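Local coordinates for ethanolamine kinase Pv091845 (Plasmodium vivax, PDB 2QG7), which probably phosphorylates ethanolamine, the first step in making phosphatidylethanolamine, as a member of the choline/ethanolamine kinase family, at residues F182-K194 with C295-G307. Residues are numbered along the deposited sequence; the frame is centred on the assembly and turned at random.
Sequences FMDGYALSREDIK and CDLLSSNIINTVG
Tyr186 and Asn304, a hydrogen-bonded antiparallel pair, run side by side with ring and amide planes 66° apart. Asn304 CB lies over one ring face, 4.0 Å from the centroid of the Tyr186 ring, a CH-pi contact offset toward the rim. From there the amide, its CG anti to the backbone N (chi1 -178°), brings Asn304 ND2 to Tyr186 OH at 2.9 Å; the hydroxyl sits almost in the amide plane, and the bond is nearly straight. Asp345 OD1 accepts a second hydrogen bond from ND2, which should help hold the amide's rotation, while Val306 CG2 meets the ring edge. On the other sheet face, Ala187 CB touches Ile303 CD1, and Met183, bent at its thioether, lays CE against Ile303 CG2 (3.8 Å). Leu188 splits its methyls, CD1 against Ile302 CG2 and CD2 against Asn304 CB, and its N donates to Ile302 O at 3.0 Å. Ile193, in the short helix that the Ser189–Asp192 capping box opens, packs its CG2 on Ser299 CB and Ile302 CD1. At the far end Thr305 OG1 donates to Asp184 O (2.6 Å). As in protein-kinase-like folds, this joins the linker from the five-stranded sheet to the strand following the HxDxxxxN catalytic-loop motif.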
# COMPACT_ATOMS: atom_id res chain seq x y z
N PHE D 182 0.69 -22.60 -28.00
CA PHE D 182 0.93 -21.17 -28.00
C PHE D 182 -0.25 -20.46 -28.63
O PHE D 182 -0.80 -20.89 -29.67
CB PHE D 182 2.22 -20.84 -28.74
CG PHE D 182 2.50 -19.36 -28.86
CD1 PHE D 182 3.04 -18.64 -27.78
CD2 PHE D 182 2.23 -18.69 -30.05
CE1 PHE D 182 3.29 -17.26 -27.90
CE2 PHE D 182 2.48 -17.32 -30.18
CZ PHE D 182 3.01 -16.60 -29.10
N MET D 183 -0.65 -19.36 -27.99
CA MET D 183 -1.66 -18.48 -28.55
C MET D 183 -1.09 -17.07 -28.67
O MET D 183 -0.59 -16.49 -27.71
CB MET D 183 -2.90 -18.51 -27.66
CG MET D 183 -4.11 -17.74 -28.22
SD MET D 183 -5.45 -17.55 -26.99
CE MET D 183 -4.58 -16.68 -25.67
N ASP D 184 -1.16 -16.51 -29.87
CA ASP D 184 -0.73 -15.13 -30.12
C ASP D 184 -1.73 -14.12 -29.53
O ASP D 184 -2.90 -14.45 -29.29
CB ASP D 184 -0.58 -14.92 -31.63
CG ASP D 184 0.77 -14.31 -32.01
OD1 ASP D 184 1.18 -13.29 -31.38
OD2 ASP D 184 1.40 -14.87 -32.95
N GLY D 185 -1.26 -12.89 -29.31
CA GLY D 185 -2.08 -11.82 -28.75
C GLY D 185 -1.38 -11.10 -27.61
O GLY D 185 -0.29 -11.48 -27.19
N TYR D 186 -2.00 -10.04 -27.09
CA TYR D 186 -1.40 -9.28 -26.01
C TYR D 186 -2.29 -9.23 -24.77
O TYR D 186 -3.54 -9.25 -24.87
CB TYR D 186 -1.00 -7.89 -26.51
CG TYR D 186 -2.16 -6.97 -26.74
CD1 TYR D 186 -2.79 -6.93 -27.98
CD2 TYR D 186 -2.64 -6.14 -25.70
CE1 TYR D 186 -3.88 -6.06 -28.21
CE2 TYR D 186 -3.73 -5.31 -25.90
CZ TYR D 186 -4.34 -5.26 -27.16
OH TYR D 186 -5.40 -4.43 -27.39
N ALA D 187 -1.65 -9.17 -23.60
CA ALA D 187 -2.38 -9.16 -22.34
C ALA D 187 -2.88 -7.77 -22.10
O ALA D 187 -2.22 -6.81 -22.47
CB ALA D 187 -1.51 -9.60 -21.21
N LEU D 188 -4.07 -7.68 -21.51
CA LEU D 188 -4.76 -6.43 -21.31
C LEU D 188 -4.25 -5.71 -20.06
O LEU D 188 -3.70 -6.35 -19.15
CB LEU D 188 -6.28 -6.67 -21.21
CG LEU D 188 -7.14 -7.09 -22.41
CD1 LEU D 188 -8.58 -6.80 -22.02
CD2 LEU D 188 -6.78 -6.29 -23.62
N SER D 189 -4.44 -4.39 -20.01
CA SER D 189 -4.07 -3.59 -18.85
C SER D 189 -5.32 -3.37 -18.04
O SER D 189 -6.40 -3.66 -18.51
CB SER D 189 -3.46 -2.25 -19.28
OG SER D 189 -4.35 -1.50 -20.09
N ARG D 190 -5.18 -2.89 -16.81
CA ARG D 190 -6.34 -2.66 -15.99
C ARG D 190 -7.17 -1.52 -16.55
O ARG D 190 -8.35 -1.42 -16.26
CB ARG D 190 -5.96 -2.43 -14.52
CG ARG D 190 -5.12 -1.22 -14.33
CD ARG D 190 -4.89 -0.84 -12.91
NE ARG D 190 -4.38 0.52 -12.85
CZ ARG D 190 -3.96 1.13 -11.73
NH1 ARG D 190 -3.99 0.47 -10.57
NH2 ARG D 190 -3.53 2.40 -11.80
N GLU D 191 -6.57 -0.67 -17.37
CA GLU D 191 -7.36 0.35 -18.02
C GLU D 191 -8.10 -0.24 -19.20
O GLU D 191 -9.16 0.30 -19.56
CB GLU D 191 -6.58 1.64 -18.40
CG GLU D 191 -5.07 1.47 -18.62
CD GLU D 191 -4.26 1.33 -17.30
OE1 GLU D 191 -4.45 2.19 -16.39
OE2 GLU D 191 -3.44 0.38 -17.17
N ASP D 192 -7.58 -1.32 -19.81
CA ASP D 192 -8.32 -2.00 -20.87
C ASP D 192 -9.57 -2.68 -20.37
O ASP D 192 -10.62 -2.55 -20.99
CB ASP D 192 -7.45 -3.01 -21.61
CG ASP D 192 -6.35 -2.35 -22.42
OD1 ASP D 192 -5.30 -2.99 -22.61
OD2 ASP D 192 -6.51 -1.19 -22.87
N ILE D 193 -9.47 -3.43 -19.26
CA ILE D 193 -10.61 -4.14 -18.71
C ILE D 193 -11.75 -3.24 -18.24
O ILE D 193 -12.89 -3.67 -18.15
CB ILE D 193 -10.21 -5.20 -17.62
CG1 ILE D 193 -9.76 -4.54 -16.28
CG2 ILE D 193 -9.21 -6.22 -18.23
CD1 ILE D 193 -9.48 -5.56 -15.20
N LYS D 194 -11.42 -1.98 -17.96
CA LYS D 194 -12.37 -0.99 -17.49
C LYS D 194 -13.05 -0.32 -18.68
O LYS D 194 -14.14 0.23 -18.56
CB LYS D 194 -11.62 0.05 -16.65
CG LYS D 194 -12.54 1.12 -15.97
CD LYS D 194 -11.69 2.09 -15.17
CE LYS D 194 -12.50 3.20 -14.54
NZ LYS D 194 -13.38 2.68 -13.44
N CYS D 295 -11.89 -17.56 -11.77
CA CYS D 295 -11.42 -17.35 -10.37
C CYS D 295 -10.22 -16.42 -10.17
O CYS D 295 -9.90 -16.11 -9.03
CB CYS D 295 -11.19 -18.66 -9.62
SG CYS D 295 -12.61 -19.74 -9.59
N ASP D 296 -9.58 -16.01 -11.27
CA ASP D 296 -8.40 -15.17 -11.28
C ASP D 296 -8.41 -14.27 -12.51
O ASP D 296 -7.46 -14.18 -13.30
CB ASP D 296 -7.12 -16.01 -11.19
CG ASP D 296 -5.93 -15.18 -10.78
OD1 ASP D 296 -6.11 -14.09 -10.16
OD2 ASP D 296 -4.80 -15.61 -11.11
N LEU D 297 -9.52 -13.58 -12.69
CA LEU D 297 -9.72 -12.85 -13.92
C LEU D 297 -9.15 -11.45 -13.82
O LEU D 297 -9.85 -10.46 -13.99
CB LEU D 297 -11.18 -12.88 -14.30
CG LEU D 297 -11.54 -12.89 -15.81
CD1 LEU D 297 -11.03 -14.13 -16.58
CD2 LEU D 297 -13.06 -12.71 -15.97
N LEU D 298 -7.85 -11.39 -13.55
CA LEU D 298 -7.08 -10.14 -13.64
C LEU D 298 -6.74 -9.83 -15.08
O LEU D 298 -6.80 -10.69 -15.93
CB LEU D 298 -5.81 -10.17 -12.75
CG LEU D 298 -5.02 -11.45 -12.46
CD1 LEU D 298 -4.03 -11.75 -13.56
CD2 LEU D 298 -4.28 -11.31 -11.15
N SER D 299 -6.38 -8.57 -15.34
CA SER D 299 -6.24 -8.07 -16.71
C SER D 299 -5.17 -8.75 -17.53
O SER D 299 -5.30 -8.88 -18.73
CB SER D 299 -6.01 -6.56 -16.73
OG SER D 299 -4.84 -6.24 -16.00
N SER D 300 -4.11 -9.19 -16.87
CA SER D 300 -3.01 -9.93 -17.50
C SER D 300 -3.38 -11.37 -17.84
O SER D 300 -2.67 -12.01 -18.58
CB SER D 300 -1.75 -9.86 -16.62
OG SER D 300 -1.90 -10.66 -15.46
N ASN D 301 -4.50 -11.86 -17.29
CA ASN D 301 -5.12 -13.13 -17.70
C ASN D 301 -6.12 -13.06 -18.86
O ASN D 301 -6.73 -14.06 -19.22
CB ASN D 301 -5.73 -13.81 -16.47
CG ASN D 301 -4.68 -14.57 -15.68
OD1 ASN D 301 -3.60 -14.77 -16.18
ND2 ASN D 301 -5.00 -14.98 -14.45
N ILE D 302 -6.27 -11.87 -19.45
CA ILE D 302 -7.19 -11.63 -20.55
C ILE D 302 -6.38 -11.14 -21.75
O ILE D 302 -5.72 -10.14 -21.68
CB ILE D 302 -8.29 -10.61 -20.16
CG1 ILE D 302 -9.02 -11.06 -18.90
CG2 ILE D 302 -9.30 -10.42 -21.29
CD1 ILE D 302 -9.81 -9.96 -18.25
N ILE D 303 -6.45 -11.89 -22.84
CA ILE D 303 -5.60 -11.70 -24.03
C ILE D 303 -6.45 -11.20 -25.18
O ILE D 303 -7.52 -11.75 -25.46
CB ILE D 303 -4.91 -13.07 -24.42
CG1 ILE D 303 -4.26 -13.75 -23.19
CG2 ILE D 303 -3.96 -12.93 -25.63
CD1 ILE D 303 -3.02 -13.01 -22.59
N ASN D 304 -6.01 -10.12 -25.82
CA ASN D 304 -6.66 -9.63 -27.01
C ASN D 304 -5.89 -10.09 -28.23
O ASN D 304 -4.79 -9.60 -28.47
CB ASN D 304 -6.73 -8.10 -27.01
CG ASN D 304 -7.46 -7.56 -28.22
OD1 ASN D 304 -8.25 -8.27 -28.83
ND2 ASN D 304 -7.22 -6.33 -28.55
N THR D 305 -6.45 -11.02 -28.99
CA THR D 305 -5.81 -11.49 -30.23
C THR D 305 -6.48 -10.83 -31.41
O THR D 305 -7.57 -11.24 -31.82
CB THR D 305 -5.88 -13.01 -30.39
OG1 THR D 305 -5.40 -13.65 -29.18
CG2 THR D 305 -5.02 -13.45 -31.60
N VAL D 306 -5.83 -9.79 -31.94
CA VAL D 306 -6.41 -8.95 -32.98
C VAL D 306 -6.36 -9.68 -34.35
O VAL D 306 -5.28 -10.07 -34.81
CB VAL D 306 -5.74 -7.54 -33.05
CG1 VAL D 306 -6.39 -6.67 -34.14
CG2 VAL D 306 -5.85 -6.83 -31.71
N GLY D 307 -7.54 -9.86 -34.95
CA GLY D 307 -7.68 -10.60 -36.20
C GLY D 307 -8.95 -11.43 -36.23
O GLY D 307 -9.01 -12.48 -36.89